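Local coordinates for protein prolyl 4-hydroxylase (Paramecium bursaria Chlorella virus 1, PDB 5C5T) that probably hydroxylates prolines of collagen-like chains as a metal- and 2-oxoglutarate-dependent dioxygenase, here holding 2-oxoglutarate on a zinc ion, at residues Cys50-Asn55 against His95-Lys100; Ile58-Ile63 against Thr88-Gly93; His137-Asp142 against Glu204-Gly209; Leu154-Val159 against Ile189-Ala194. One frame throughout, in Å; residues are numbered along the deposited sequence.

Contact 1. Residues Cys50-Asn55 against His95-Lys100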
loop_
_atom_site.group_PDB
_atom_site.type_symbol
_atom_site.label_atom_id
_atom_site.label_comp_id
_atom_site.label_asym_id
_atom_site.label_seq_id
_atom_site.Cartn_x
_atom_site.Cartn_y
_atom_site.Cartn_z
ATOM N N CYS A 50 7.360 -13.493 -0.009
ATOM C CA CYS A 50 5.967 -13.289 0.371
ATOM C C CYS A 50 5.455 -14.333 1.363
ATOM O O CYS A 50 4.780 -14.003 2.344
ATOM C CB CYS A 50 5.086 -13.243 -0.879
ATOM S SG CYS A 50 5.388 -11.884 -2.041
ATOM N N ASP A 51 5.808 -15.597 1.144
ATOM C CA ASP A 51 5.305 -16.648 2.014
ATOM C C ASP A 51 5.912 -16.542 3.411
ATOM O O ASP A 51 5.209 -16.764 4.395
ATOM C CB ASP A 51 5.606 -18.029 1.428
ATOM C CG ASP A 51 4.774 -18.348 0.183
ATOM O OD1 ASP A 51 3.692 -17.743 -0.073
ATOM O OD2 ASP A 51 5.220 -19.263 -0.532
ATOM N N VAL A 52 7.186 -16.190 3.492
ATOM C CA VAL A 52 7.851 -16.043 4.775
ATOM C C VAL A 52 7.139 -14.914 5.556
ATOM O O VAL A 52 6.886 -15.027 6.751
ATOM C CB VAL A 52 9.352 -15.774 4.567
ATOM C CG1 VAL A 52 10.025 -15.302 5.835
ATOM C CG2 VAL A 52 10.026 -17.051 4.031
ATOM N N LEU A 53 6.765 -13.853 4.854
ATOM C CA LEU A 53 6.134 -12.726 5.535
ATOM C C LEU A 53 4.733 -13.090 5.960
ATOM O O LEU A 53 4.333 -12.788 7.089
ATOM C CB LEU A 53 6.132 -11.453 4.661
ATOM C CG LEU A 53 5.557 -10.170 5.307
ATOM C CD1 LEU A 53 6.155 -9.919 6.688
ATOM C CD2 LEU A 53 5.734 -8.936 4.406
ATOM N N ILE A 54 3.953 -13.762 5.103
ATOM C CA ILE A 54 2.651 -14.223 5.525
ATOM C C ILE A 54 2.729 -15.067 6.782
ATOM O O ILE A 54 1.940 -14.897 7.699
ATOM C CB ILE A 54 1.989 -15.035 4.401
ATOM C CG1 ILE A 54 1.678 -14.136 3.196
ATOM C CG2 ILE A 54 0.731 -15.724 4.866
ATOM C CD1 ILE A 54 1.407 -14.884 1.893
ATOM N N ASN A 55 3.641 -16.042 6.808
ATOM C CA ASN A 55 3.755 -16.905 7.985
ATOM C C ASN A 55 4.124 -16.125 9.247
ATOM O O ASN A 55 3.574 -16.422 10.289
ATOM C CB ASN A 55 4.746 -18.052 7.688
ATOM C CG ASN A 55 4.174 -19.016 6.665
ATOM O OD1 ASN A 55 2.961 -19.237 6.617
ATOM N ND2 ASN A 55 5.031 -19.528 5.788
ATOM N N HIS A 95 11.675 -8.149 11.073
ATOM C CA HIS A 95 11.750 -9.215 10.079
ATOM C C HIS A 95 12.546 -8.814 8.830
ATOM O O HIS A 95 12.447 -7.702 8.343
ATOM C CB HIS A 95 10.350 -9.643 9.697
ATOM C CG HIS A 95 10.316 -11.007 9.112
ATOM N ND1 HIS A 95 10.794 -11.281 7.849
ATOM C CD2 HIS A 95 9.946 -12.193 9.645
ATOM C CE1 HIS A 95 10.693 -12.575 7.615
ATOM N NE2 HIS A 95 10.173 -13.153 8.686
ATOM N N GLU A 96 13.392 -9.725 8.353
ATOM C CA GLU A 96 14.232 -9.426 7.221
ATOM C C GLU A 96 13.448 -9.072 5.949
ATOM O O GLU A 96 13.921 -8.245 5.167
ATOM C CB GLU A 96 15.197 -10.606 6.936
ATOM C CG GLU A 96 14.512 -11.913 6.584
ATOM C CD GLU A 96 14.376 -12.150 5.080
ATOM O OE1 GLU A 96 14.871 -11.313 4.295
ATOM O OE2 GLU A 96 13.767 -13.173 4.688
ATOM N N VAL A 97 12.248 -9.606 5.751
ATOM C CA VAL A 97 11.480 -9.265 4.529
ATOM C C VAL A 97 10.941 -7.827 4.653
ATOM O O VAL A 97 10.805 -7.149 3.655
ATOM C CB VAL A 97 10.344 -10.265 4.211
ATOM C CG1 VAL A 97 9.520 -9.818 2.984
ATOM C CG2 VAL A 97 10.897 -11.660 3.938
ATOM N N ILE A 98 10.619 -7.380 5.867
ATOM C CA ILE A 98 10.281 -5.956 6.062
ATOM C C ILE A 98 11.446 -5.047 5.751
ATOM O O ILE A 98 11.292 -4.005 5.072
ATOM C CB ILE A 98 9.826 -5.689 7.482
ATOM C CG1 ILE A 98 8.612 -6.577 7.835
ATOM C CG2 ILE A 98 9.528 -4.168 7.664
ATOM C CD1 ILE A 98 7.330 -6.178 7.257
ATOM N N ASP A 99 12.617 -5.411 6.272
ATOM C CA ASP A 99 13.841 -4.727 5.933
ATOM C C ASP A 99 13.995 -4.594 4.427
ATOM O O ASP A 99 14.386 -3.553 3.941
ATOM C CB ASP A 99 15.060 -5.459 6.496
ATOM C CG ASP A 99 15.148 -5.394 8.007
ATOM O OD1 ASP A 99 14.695 -4.391 8.608
ATOM O OD2 ASP A 99 15.724 -6.339 8.585
ATOM N N LYS A 100 13.730 -5.661 3.676
ATOM C CA LYS A 100 13.875 -5.587 2.222
ATOM C C LYS A 100 12.851 -4.682 1.532
ATOM O O LYS A 100 13.184 -3.917 0.650
ATOM C CB LYS A 100 13.795 -6.997 1.627
ATOM C CG LYS A 100 13.900 -7.021 0.107
ATOM C CD LYS A 100 13.996 -8.448 -0.419
ATOM C CE LYS A 100 14.250 -8.468 -1.924
ATOM N NZ LYS A 100 14.971 -9.730 -2.341
#
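V52 and H95 make the closest approach between the two segments, a methyl group against the edge of an imidazole. V52 CG1 lies 3.3 Å from H95 CE1, near the plane of the ring, so the methyl meets the ring's rim and not its face. With CG1 anti to the backbone N (chi1 167°), this branch of the valine is the one carried across to the histidine. The remaining contacts are aliphatic. The same V52 CG1 touches V97 CG2 at 4.2 Å, while V97's other methyl, CG1, rests 4.1 Å from L53 CB. Farther along, L53 and I98 meet at about a right angle, with 4.0 Å between L53 CD1 and I98 CD1. These contacts join helix 47-59 to the first turn of helix 96-109. The segment axes come within 9.9 Å and cross at -124°. L53 and V97 have the nearest CA atoms, with 6.4 Å between L53 CA and V97 CA. The one side-chain hydrogen bond within the two segments caps the second helix: H95, the N-cap, accepts at ND1 from V97 N at 3.1 Å, with the donor 6° out of the ring plane. This bond limits rotation of the imidazole and keeps the CE1 edge turned to V52. Between the helices, K100 NZ forms a salt bridge with E49 OE2, and L53 also packs on L161.

Contact 2. Residues Ile58-Ile63 against Thr88-Gly93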
loop_
_atom_site.group_PDB
_atom_site.type_symbol
_atom_site.label_atom_id
_atom_site.label_comp_id
_atom_site.label_asym_id
_atom_site.label_seq_id
_atom_site.Cartn_x
_atom_site.Cartn_y
_atom_site.Cartn_z
ATOM N N ILE A 58 0.886 -14.431 10.382
ATOM C CA ILE A 58 -0.019 -15.409 10.996
ATOM C C ILE A 58 0.449 -15.682 12.425
ATOM O O ILE A 58 -0.379 -15.732 13.344
ATOM C CB ILE A 58 -0.080 -16.677 10.140
ATOM C CG1 ILE A 58 -0.864 -16.401 8.844
ATOM C CG2 ILE A 58 -0.748 -17.846 10.893
ATOM C CD1 ILE A 58 -0.723 -17.523 7.810
ATOM N N LYS A 59 1.759 -15.832 12.625
ATOM C CA LYS A 59 2.286 -16.075 13.984
ATOM C C LYS A 59 2.002 -14.910 14.953
ATOM O O LYS A 59 1.957 -15.134 16.169
ATOM C CB LYS A 59 3.787 -16.393 13.928
ATOM C CG LYS A 59 4.061 -17.815 13.384
ATOM C CD LYS A 59 5.434 -18.341 13.823
ATOM C CE LYS A 59 5.717 -19.746 13.289
ATOM N NZ LYS A 59 6.453 -19.692 11.991
ATOM N N LYS A 60 1.769 -13.710 14.417
ATOM C CA LYS A 60 1.401 -12.532 15.211
ATOM C C LYS A 60 -0.103 -12.366 15.405
ATOM O O LYS A 60 -0.545 -11.378 16.019
ATOM C CB LYS A 60 1.984 -11.269 14.564
ATOM C CG LYS A 60 3.474 -11.203 14.673
ATOM C CD LYS A 60 4.086 -10.318 13.574
ATOM C CE LYS A 60 3.695 -8.843 13.610
ATOM N NZ LYS A 60 4.267 -8.117 14.754
ATOM N N GLY A 61 -0.893 -13.289 14.861
ATOM C CA GLY A 61 -2.316 -13.325 15.103
ATOM C C GLY A 61 -3.180 -12.854 13.949
ATOM O O GLY A 61 -4.385 -12.608 14.155
ATOM N N LEU A 62 -2.607 -12.745 12.753
ATOM C CA LEU A 62 -3.349 -12.124 11.625
ATOM C C LEU A 62 -4.725 -12.736 11.434
ATOM O O LEU A 62 -5.673 -12.012 11.137
ATOM C CB LEU A 62 -2.565 -12.214 10.309
ATOM C CG LEU A 62 -3.217 -11.672 9.040
ATOM C CD1 LEU A 62 -3.422 -10.178 9.180
ATOM C CD2 LEU A 62 -2.374 -11.997 7.793
ATOM N N ILE A 63 -4.853 -14.053 11.586
ATOM C CA ILE A 63 -6.139 -14.687 11.270
ATOM C C ILE A 63 -7.077 -14.682 12.487
ATOM O O ILE A 63 -6.844 -15.382 13.464
ATOM C CB ILE A 63 -5.907 -16.094 10.711
ATOM C CG1 ILE A 63 -5.178 -15.983 9.369
ATOM C CG2 ILE A 63 -7.239 -16.799 10.478
ATOM C CD1 ILE A 63 -4.766 -17.287 8.768
ATOM N N THR A 88 -2.122 -6.637 11.126
ATOM C CA THR A 88 -1.093 -6.594 12.145
ATOM C C THR A 88 0.041 -5.660 11.731
ATOM O O THR A 88 0.145 -5.280 10.552
ATOM C CB THR A 88 -0.570 -8.016 12.464
ATOM O OG1 THR A 88 0.279 -7.972 13.605
ATOM C CG2 THR A 88 0.171 -8.661 11.266
ATOM N N TRP A 89 0.813 -5.213 12.716
ATOM C CA TRP A 89 1.943 -4.292 12.504
ATOM C C TRP A 89 3.297 -4.882 12.862
ATOM O O TRP A 89 3.411 -5.589 13.843
ATOM C CB TRP A 89 1.790 -3.020 13.333
ATOM C CG TRP A 89 0.564 -2.218 13.029
ATOM C CD1 TRP A 89 -0.638 -2.302 13.665
ATOM C CD2 TRP A 89 0.438 -1.139 12.061
ATOM N NE1 TRP A 89 -1.512 -1.357 13.154
ATOM C CE2 TRP A 89 -0.882 -0.651 12.158
ATOM C CE3 TRP A 89 1.299 -0.550 11.144
ATOM C CZ2 TRP A 89 -1.355 0.385 11.343
ATOM C CZ3 TRP A 89 0.825 0.493 10.329
ATOM C CH2 TRP A 89 -0.471 0.956 10.454
ATOM N N PHE A 90 4.323 -4.501 12.102
ATOM C CA PHE A 90 5.698 -4.945 12.338
ATOM C C PHE A 90 6.542 -3.786 12.833
ATOM O O PHE A 90 6.449 -2.651 12.307
ATOM C CB PHE A 90 6.306 -5.511 11.054
ATOM C CG PHE A 90 5.794 -6.871 10.685
ATOM C CD1 PHE A 90 4.591 -7.003 10.061
ATOM C CD2 PHE A 90 6.497 -8.023 10.989
ATOM C CE1 PHE A 90 4.066 -8.228 9.756
ATOM C CE2 PHE A 90 5.986 -9.290 10.636
ATOM C CZ PHE A 90 4.753 -9.380 10.014
ATOM N N MET A 91 7.316 -4.050 13.889
ATOM C CA MET A 91 8.310 -3.112 14.371
ATOM C C MET A 91 9.457 -2.990 13.379
ATOM O O MET A 91 9.697 -3.918 12.599
ATOM C CB MET A 91 8.848 -3.534 15.726
ATOM C CG MET A 91 7.765 -3.654 16.812
ATOM S SD MET A 91 6.981 -2.087 17.201
ATOM C CE MET A 91 5.409 -2.209 16.416
ATOM N N PRO A 92 10.135 -1.832 13.394
ATOM C CA PRO A 92 11.352 -1.653 12.596
ATOM C C PRO A 92 12.322 -2.789 12.908
ATOM O O PRO A 92 12.498 -3.138 14.087
ATOM C CB PRO A 92 11.884 -0.303 13.054
ATOM C CG PRO A 92 10.679 0.437 13.581
ATOM C CD PRO A 92 9.798 -0.629 14.172
ATOM N N GLY A 93 12.884 -3.426 11.883
ATOM C CA GLY A 93 13.859 -4.482 12.108
ATOM C C GLY A 93 13.343 -5.815 12.639
ATOM O O GLY A 93 14.121 -6.718 12.920
#
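K60 reaches across to the chain at T88-F90 and meets it with nearly every part of its length. Its CB lies 3.8 Å from T88 OG1. Farther out, K60 CD comes above the CE2-CZ rim of the F90 ring, 3.6 Å from F90 CE2. K60 CE then sits above the middle of that ring, 3.7 Å from the F90 centroid, a CH-pi contact, while T88 OG1 approaches the same carbon. Bends at chi3 (64°) and chi4 (69°) of K60 fold the tip down to the backbone, where K60 NZ donates to W89 O at 2.8 Å; the nitrogen is tilted 29° from the carbonyl plane. K60 NZ also stands 4.5 Å from the F90 centroid, over the face, which makes a cation-pi pair. A salt bridge to E94 OE2 gives the ammonium a second, charged partner. Beside this, L62 CD1 makes a looser apolar contact with T88 CG2 at 4.4 Å. F90 in turn packs on A57 of helix 47-59. The geometry at the helix end, with positive phi at G61 and two bonds back into the last turn, is that of a Schellman motif, and K60 ties this C-terminal cap to edge strand 86-89 of the six-stranded antiparallel sheet.

Contact 3. Residues His137-Asp142 against Glu204-Gly209. With ZN (zinc ion), chain D; AKG (2-oxoglutaric acid), chain C.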
loop_
_atom_site.group_PDB
_atom_site.type_symbol
_atom_site.label_atom_id
_atom_site.label_comp_id
_atom_site.label_asym_id
_atom_site.label_seq_id
_atom_site.Cartn_x
_atom_site.Cartn_y
_atom_site.Cartn_z
ATOM N N HIS A 137 -13.901 2.835 -0.770
ATOM C CA HIS A 137 -12.993 3.871 -1.285
ATOM C C HIS A 137 -12.667 4.971 -0.281
ATOM O O HIS A 137 -13.491 5.440 0.482
ATOM C CB HIS A 137 -13.506 4.478 -2.602
ATOM C CG HIS A 137 -14.871 5.074 -2.553
ATOM N ND1 HIS A 137 -15.148 6.286 -1.954
ATOM C CD2 HIS A 137 -16.041 4.640 -3.085
ATOM C CE1 HIS A 137 -16.433 6.565 -2.106
ATOM N NE2 HIS A 137 -16.990 5.589 -2.800
ATOM N N HIS A 138 -11.401 5.347 -0.294
ATOM C CA HIS A 138 -10.878 6.302 0.659
ATOM C C HIS A 138 -9.586 6.903 0.094
ATOM O O HIS A 138 -9.053 6.462 -0.942
ATOM C CB HIS A 138 -10.597 5.597 1.988
ATOM C CG HIS A 138 -9.605 4.497 1.846
ATOM N ND1 HIS A 138 -9.909 3.245 1.348
ATOM C CD2 HIS A 138 -8.290 4.486 2.120
ATOM C CE1 HIS A 138 -8.803 2.530 1.277
ATOM N NE2 HIS A 138 -7.801 3.262 1.736
ATOM N N TYR A 139 -9.077 7.906 0.800
ATOM C CA TYR A 139 -7.683 8.369 0.627
ATOM C C TYR A 139 -6.806 7.879 1.788
ATOM O O TYR A 139 -7.284 7.701 2.894
ATOM C CB TYR A 139 -7.618 9.886 0.582
ATOM C CG TYR A 139 -8.666 10.524 -0.314
ATOM C CD1 TYR A 139 -8.503 10.536 -1.692
ATOM C CD2 TYR A 139 -9.790 11.158 0.218
ATOM C CE1 TYR A 139 -9.383 11.136 -2.494
ATOM C CE2 TYR A 139 -10.718 11.750 -0.615
ATOM C CZ TYR A 139 -10.500 11.723 -1.967
ATOM O OH TYR A 139 -11.377 12.314 -2.838
ATOM N N ASP A 140 -5.518 7.718 1.550
ATOM C CA ASP A 140 -4.620 7.226 2.612
ATOM C C ASP A 140 -4.075 8.352 3.505
ATOM O O ASP A 140 -3.370 8.089 4.465
ATOM C CB ASP A 140 -3.459 6.418 2.007
ATOM C CG ASP A 140 -3.842 4.970 1.660
ATOM O OD1 ASP A 140 -4.992 4.553 1.937
ATOM O OD2 ASP A 140 -2.964 4.233 1.126
ATOM N N GLY A 141 -4.453 9.585 3.217
ATOM C CA GLY A 141 -4.070 10.701 4.054
ATOM C C GLY A 141 -5.286 11.482 4.492
ATOM O O GLY A 141 -6.422 11.175 4.127
ATOM N N ASP A 142 -5.016 12.535 5.257
ATOM C CA ASP A 142 -5.997 13.456 5.776
ATOM C C ASP A 142 -6.425 14.533 4.765
ATOM O O ASP A 142 -5.591 15.303 4.249
ATOM C CB ASP A 142 -5.407 14.111 7.024
ATOM C CG ASP A 142 -5.753 13.380 8.294
ATOM O OD1 ASP A 142 -5.705 12.128 8.323
ATOM O OD2 ASP A 142 -6.077 14.096 9.271
ATOM N N GLU A 204 -6.931 12.428 -7.024
ATOM C CA GLU A 204 -6.849 11.430 -8.105
ATOM C C GLU A 204 -6.577 9.980 -7.651
ATOM O O GLU A 204 -6.825 9.045 -8.374
ATOM C CB GLU A 204 -5.762 11.835 -9.102
ATOM C CG GLU A 204 -6.073 13.135 -9.854
ATOM C CD GLU A 204 -5.631 14.405 -9.142
ATOM O OE1 GLU A 204 -5.192 14.374 -7.968
ATOM O OE2 GLU A 204 -5.770 15.473 -9.781
ATOM N N THR A 205 -6.017 9.794 -6.472
ATOM C CA THR A 205 -5.689 8.443 -6.013
ATOM C C THR A 205 -6.588 7.965 -4.910
ATOM O O THR A 205 -6.202 7.090 -4.146
ATOM C CB THR A 205 -4.206 8.353 -5.562
ATOM O OG1 THR A 205 -3.945 9.346 -4.562
ATOM C CG2 THR A 205 -3.301 8.570 -6.724
ATOM N N LEU A 206 -7.836 8.468 -4.928
ATOM C CA LEU A 206 -8.961 7.750 -4.293
ATOM C C LEU A 206 -8.865 6.276 -4.693
ATOM O O LEU A 206 -8.716 5.956 -5.844
ATOM C CB LEU A 206 -10.295 8.346 -4.737
ATOM C CG LEU A 206 -11.611 7.738 -4.235
ATOM C CD1 LEU A 206 -11.749 8.088 -2.764
ATOM C CD2 LEU A 206 -12.796 8.274 -5.061
ATOM N N HIS A 207 -8.900 5.397 -3.718
ATOM C CA HIS A 207 -8.783 3.966 -4.062
ATOM C C HIS A 207 -9.564 3.074 -3.096
ATOM O O HIS A 207 -9.984 3.515 -2.009
ATOM C CB HIS A 207 -7.279 3.587 -4.105
ATOM C CG HIS A 207 -6.609 3.730 -2.778
ATOM N ND1 HIS A 207 -6.281 4.968 -2.261
ATOM C CD2 HIS A 207 -6.310 2.830 -1.815
ATOM C CE1 HIS A 207 -5.752 4.810 -1.057
ATOM N NE2 HIS A 207 -5.799 3.525 -0.749
ATOM N N ALA A 208 -9.732 1.817 -3.502
ATOM C CA ALA A 208 -10.470 0.830 -2.726
ATOM C C ALA A 208 -9.888 -0.542 -2.940
ATOM O O ALA A 208 -9.253 -0.795 -3.961
ATOM C CB ALA A 208 -11.922 0.832 -3.143
ATOM N N GLY A 209 -10.065 -1.416 -1.965
ATOM C CA GLY A 209 -9.850 -2.830 -2.204
ATOM C C GLY A 209 -11.225 -3.452 -2.433
ATOM O O GLY A 209 -12.065 -3.421 -1.548
HETATM ZN ZN ZN D . -5.807 2.845 1.240
HETATM C C1 AKG C . -5.161 0.312 2.345
HETATM O O1 AKG C . -4.860 -0.604 3.171
HETATM O O2 AKG C . -5.083 1.511 2.720
HETATM C C2 AKG C . -5.716 -0.047 0.995
HETATM O O5 AKG C . -6.257 0.822 0.366
HETATM C C3 AKG C . -5.594 -1.487 0.470
HETATM C C4 AKG C . -6.108 -1.625 -0.940
HETATM C C5 AKG C . -6.349 -3.062 -1.325
HETATM O O3 AKG C . -6.586 -3.926 -0.436
HETATM O O4 AKG C . -6.287 -3.388 -2.550
HETATM O O HOH W 1 -4.896 8.192 -1.419
#
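H138 and H207 form an antiparallel hydrogen-bonded pair, with H138 N donating to H207 O at 2.9 Å and H207 N returning a bond to H138 O at 3.0 Å. Both side chains leave the same face of the sheet with CG between the backbone N and the carbonyl carbon (chi1 60° and 64°), which brings the two NE2 atoms to one zinc ion. The metal is bound by H138 NE2 and H207 NE2, each at 2.1 Å, and by D140 OD1 at 2.0 Å; O2 and O5 of 2-oxoglutarate complete five ligands as a chelate. This is the two-histidine, one-carboxylate facial triad of the 2-oxoglutarate oxygenases, here occupied by zinc. Second-shell bonds restrict each ring: H207 ND1 donates to T205 O at 2.8 Å, nearly along the C=O axis, and H138 ND1 bonds to Y136 O. D140 OD2 is held by T156 OG1 and W223 NE1. A water links D140 N to T205 O. Away from the metal, L206 CD1 lies over one face of the Y139 ring, offset toward its rim and 4.1 Å from the centroid. Strands 134-138 and 207-209 are neighbours in the five-stranded antiparallel sheet; strand 172-174 flanks 207-209 through A208 and D173, and F191 of strand 188-192 packs against the H207 ring.

Contact 4. Residues Leu154-Val159 against Ile189-Ala194. With AKG (2-oxoglutaric acid), chain C.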
loop_
_atom_site.group_PDB
_atom_site.type_symbol
_atom_site.label_atom_id
_atom_site.label_comp_id
_atom_site.label_asym_id
_atom_site.label_seq_id
_atom_site.Cartn_x
_atom_site.Cartn_y
_atom_site.Cartn_z
ATOM N N LEU A 154 2.498 10.852 2.529
ATOM C CA LEU A 154 2.755 11.365 1.173
ATOM C C LEU A 154 2.597 10.337 0.062
ATOM O O LEU A 154 2.289 10.714 -1.076
ATOM C CB LEU A 154 4.136 11.958 1.120
ATOM C CG LEU A 154 4.435 13.060 2.123
ATOM C CD1 LEU A 154 5.859 13.477 1.988
ATOM C CD2 LEU A 154 3.585 14.257 1.909
ATOM N N ALA A 155 2.814 9.079 0.383
ATOM C CA ALA A 155 2.790 8.034 -0.616
ATOM C C ALA A 155 2.605 6.679 0.042
ATOM O O ALA A 155 2.802 6.503 1.277
ATOM C CB ALA A 155 4.084 8.079 -1.473
ATOM N N THR A 156 2.231 5.719 -0.781
ATOM C CA THR A 156 2.014 4.336 -0.389
ATOM C C THR A 156 2.750 3.369 -1.299
ATOM O O THR A 156 2.641 3.490 -2.498
ATOM C CB THR A 156 0.512 3.957 -0.454
ATOM O OG1 THR A 156 -0.312 4.889 0.301
ATOM C CG2 THR A 156 0.237 2.518 0.016
ATOM N N LEU A 157 3.451 2.374 -0.717
ATOM C CA LEU A 157 3.982 1.242 -1.462
ATOM C C LEU A 157 3.296 0.004 -0.868
ATOM O O LEU A 157 3.463 -0.330 0.285
ATOM C CB LEU A 157 5.497 1.197 -1.419
ATOM C CG LEU A 157 6.043 0.175 -2.430
ATOM C CD1 LEU A 157 7.339 0.580 -3.135
ATOM C CD2 LEU A 157 6.174 -1.156 -1.728
ATOM N N MET A 158 2.485 -0.639 -1.688
ATOM C CA MET A 158 1.697 -1.787 -1.249
ATOM C C MET A 158 2.168 -3.021 -2.049
ATOM O O MET A 158 2.290 -2.987 -3.297
ATOM C CB MET A 158 0.196 -1.579 -1.456
ATOM C CG MET A 158 -0.663 -2.765 -1.021
ATOM S SD MET A 158 -2.414 -2.623 -1.444
ATOM C CE MET A 158 -2.325 -2.398 -3.201
ATOM N N VAL A 159 2.449 -4.109 -1.326
ATOM C CA VAL A 159 2.861 -5.370 -1.962
ATOM C C VAL A 159 1.785 -6.406 -1.811
ATOM O O VAL A 159 1.287 -6.611 -0.700
ATOM C CB VAL A 159 4.173 -5.928 -1.352
ATOM C CG1 VAL A 159 4.688 -7.074 -2.220
ATOM C CG2 VAL A 159 5.181 -4.893 -1.184
ATOM N N ILE A 189 2.411 -2.028 -5.914
ATOM C CA ILE A 189 1.819 -0.828 -6.483
ATOM C C ILE A 189 2.270 0.313 -5.608
ATOM O O ILE A 189 2.037 0.309 -4.400
ATOM C CB ILE A 189 0.281 -0.837 -6.548
ATOM C CG1 ILE A 189 -0.278 -1.998 -7.374
ATOM C CG2 ILE A 189 -0.205 0.443 -7.143
ATOM C CD1 ILE A 189 0.084 -1.964 -8.858
ATOM N N PHE A 190 2.948 1.268 -6.215
ATOM C CA PHE A 190 3.291 2.560 -5.591
ATOM C C PHE A 190 2.285 3.654 -6.030
ATOM O O PHE A 190 1.992 3.801 -7.224
ATOM C CB PHE A 190 4.715 2.982 -5.967
ATOM C CG PHE A 190 5.093 4.338 -5.463
ATOM C CD1 PHE A 190 5.601 4.487 -4.191
ATOM C CD2 PHE A 190 4.881 5.461 -6.226
ATOM C CE1 PHE A 190 5.954 5.744 -3.708
ATOM C CE2 PHE A 190 5.213 6.735 -5.747
ATOM C CZ PHE A 190 5.738 6.868 -4.489
ATOM N N PHE A 191 1.758 4.463 -5.101
ATOM C CA PHE A 191 1.005 5.606 -5.543
ATOM C C PHE A 191 1.175 6.806 -4.639
ATOM O O PHE A 191 1.359 6.690 -3.426
ATOM C CB PHE A 191 -0.521 5.277 -5.700
ATOM C CG PHE A 191 -1.193 4.729 -4.452
ATOM C CD1 PHE A 191 -1.214 3.367 -4.187
ATOM C CD2 PHE A 191 -1.882 5.581 -3.543
ATOM C CE1 PHE A 191 -1.883 2.863 -3.076
ATOM C CE2 PHE A 191 -2.499 5.079 -2.424
ATOM C CZ PHE A 191 -2.531 3.707 -2.208
ATOM N N TRP A 192 1.067 7.969 -5.255
ATOM C CA TRP A 192 1.163 9.231 -4.515
ATOM C C TRP A 192 -0.128 9.523 -3.765
ATOM O O TRP A 192 -1.216 9.292 -4.268
ATOM C CB TRP A 192 1.499 10.397 -5.462
ATOM C CG TRP A 192 2.886 10.337 -5.948
ATOM C CD1 TRP A 192 3.304 9.819 -7.128
ATOM C CD2 TRP A 192 4.064 10.776 -5.253
ATOM N NE1 TRP A 192 4.681 9.916 -7.224
ATOM C CE2 TRP A 192 5.165 10.513 -6.090
ATOM C CE3 TRP A 192 4.291 11.405 -4.013
ATOM C CZ2 TRP A 192 6.486 10.831 -5.721
ATOM C CZ3 TRP A 192 5.604 11.727 -3.655
ATOM C CH2 TRP A 192 6.672 11.444 -4.503
ATOM N N VAL A 193 0.014 9.970 -2.523
ATOM C CA VAL A 193 -1.122 10.289 -1.641
ATOM C C VAL A 193 -1.275 11.813 -1.439
ATOM O O VAL A 193 -2.386 12.352 -1.463
ATOM C CB VAL A 193 -0.963 9.554 -0.277
ATOM C CG1 VAL A 193 -2.096 9.983 0.731
ATOM C CG2 VAL A 193 -1.036 8.053 -0.449
ATOM N N ALA A 194 -0.160 12.503 -1.235
ATOM C CA ALA A 194 -0.190 13.944 -0.997
ATOM C C ALA A 194 1.069 14.629 -1.530
ATOM O O ALA A 194 2.100 13.999 -1.769
ATOM C CB ALA A 194 -0.379 14.257 0.530
HETATM C C1 AKG C . -5.161 0.312 2.345
HETATM O O1 AKG C . -4.860 -0.604 3.171
HETATM O O2 AKG C . -5.083 1.511 2.720
HETATM C C2 AKG C . -5.716 -0.047 0.995
HETATM O O5 AKG C . -6.257 0.822 0.366
HETATM C C3 AKG C . -5.594 -1.487 0.470
HETATM C C4 AKG C . -6.108 -1.625 -0.940
HETATM C C5 AKG C . -6.349 -3.062 -1.325
HETATM O O3 AKG C . -6.586 -3.926 -0.436
HETATM O O4 AKG C . -6.287 -3.388 -2.550
#
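T156 packs closely on F191: its CB sits over one face of the phenyl ring, 3.7 Å from the F191 centroid, and the two side chains point the same way. T156 OG1, already engaged by the metal-binding D140, lies 3.3 Å from V193 CG2. On the other face of the sheet, A155 CB touches F190 CZ at 3.6 Å. The strands are antiparallel, 170° apart, and belong to the major sheet of the double-stranded beta-helix core seen in this oxygenase family. Paired bonds join T156 with F191 and M158 with I189, T156 N reaching F191 O at 2.9 Å. L154 O accepts from both V193 N and A194 N; L154 and A155 also form a classic beta bulge against I224. Side-chain packing is looser toward the buried M158-I189 end, although the backbone bonds hold: I189 CB stays 4.4 Å from M158 O, L157 CB is 4.3 Å from F190 CD1, and M158, with CG anti to its nitrogen (chi1 179°), sends SD to the ligand, 3.9 Å from C4 of 2-oxoglutarate.

In the fold
Contact 3 holds the zinc ligands, and contact 4 packs against it and reaches 2-oxoglutarate through M158. Their centres are 10 Å apart, and they touch through D140 OD2 to T156 OG1 at 2.9 Å and T205 OG1 to W192 O at 2.7 Å, both probable hydrogen bonds; contact 4 is nested in the chain loop that contact 3 closes. Contacts 1 and 2 form a second pair, also 10 Å between centres, sharing helix 47-59 and meeting where L53 CD1 packs 3.6 Å from F90 CZ. Their centres lie 25 Å and 24 Å from that of contact 3, yet the W89 side chain of contact 2 comes within about 9 Å of 2-oxoglutarate. Contact 2 shares the six-stranded sheet with contact 4.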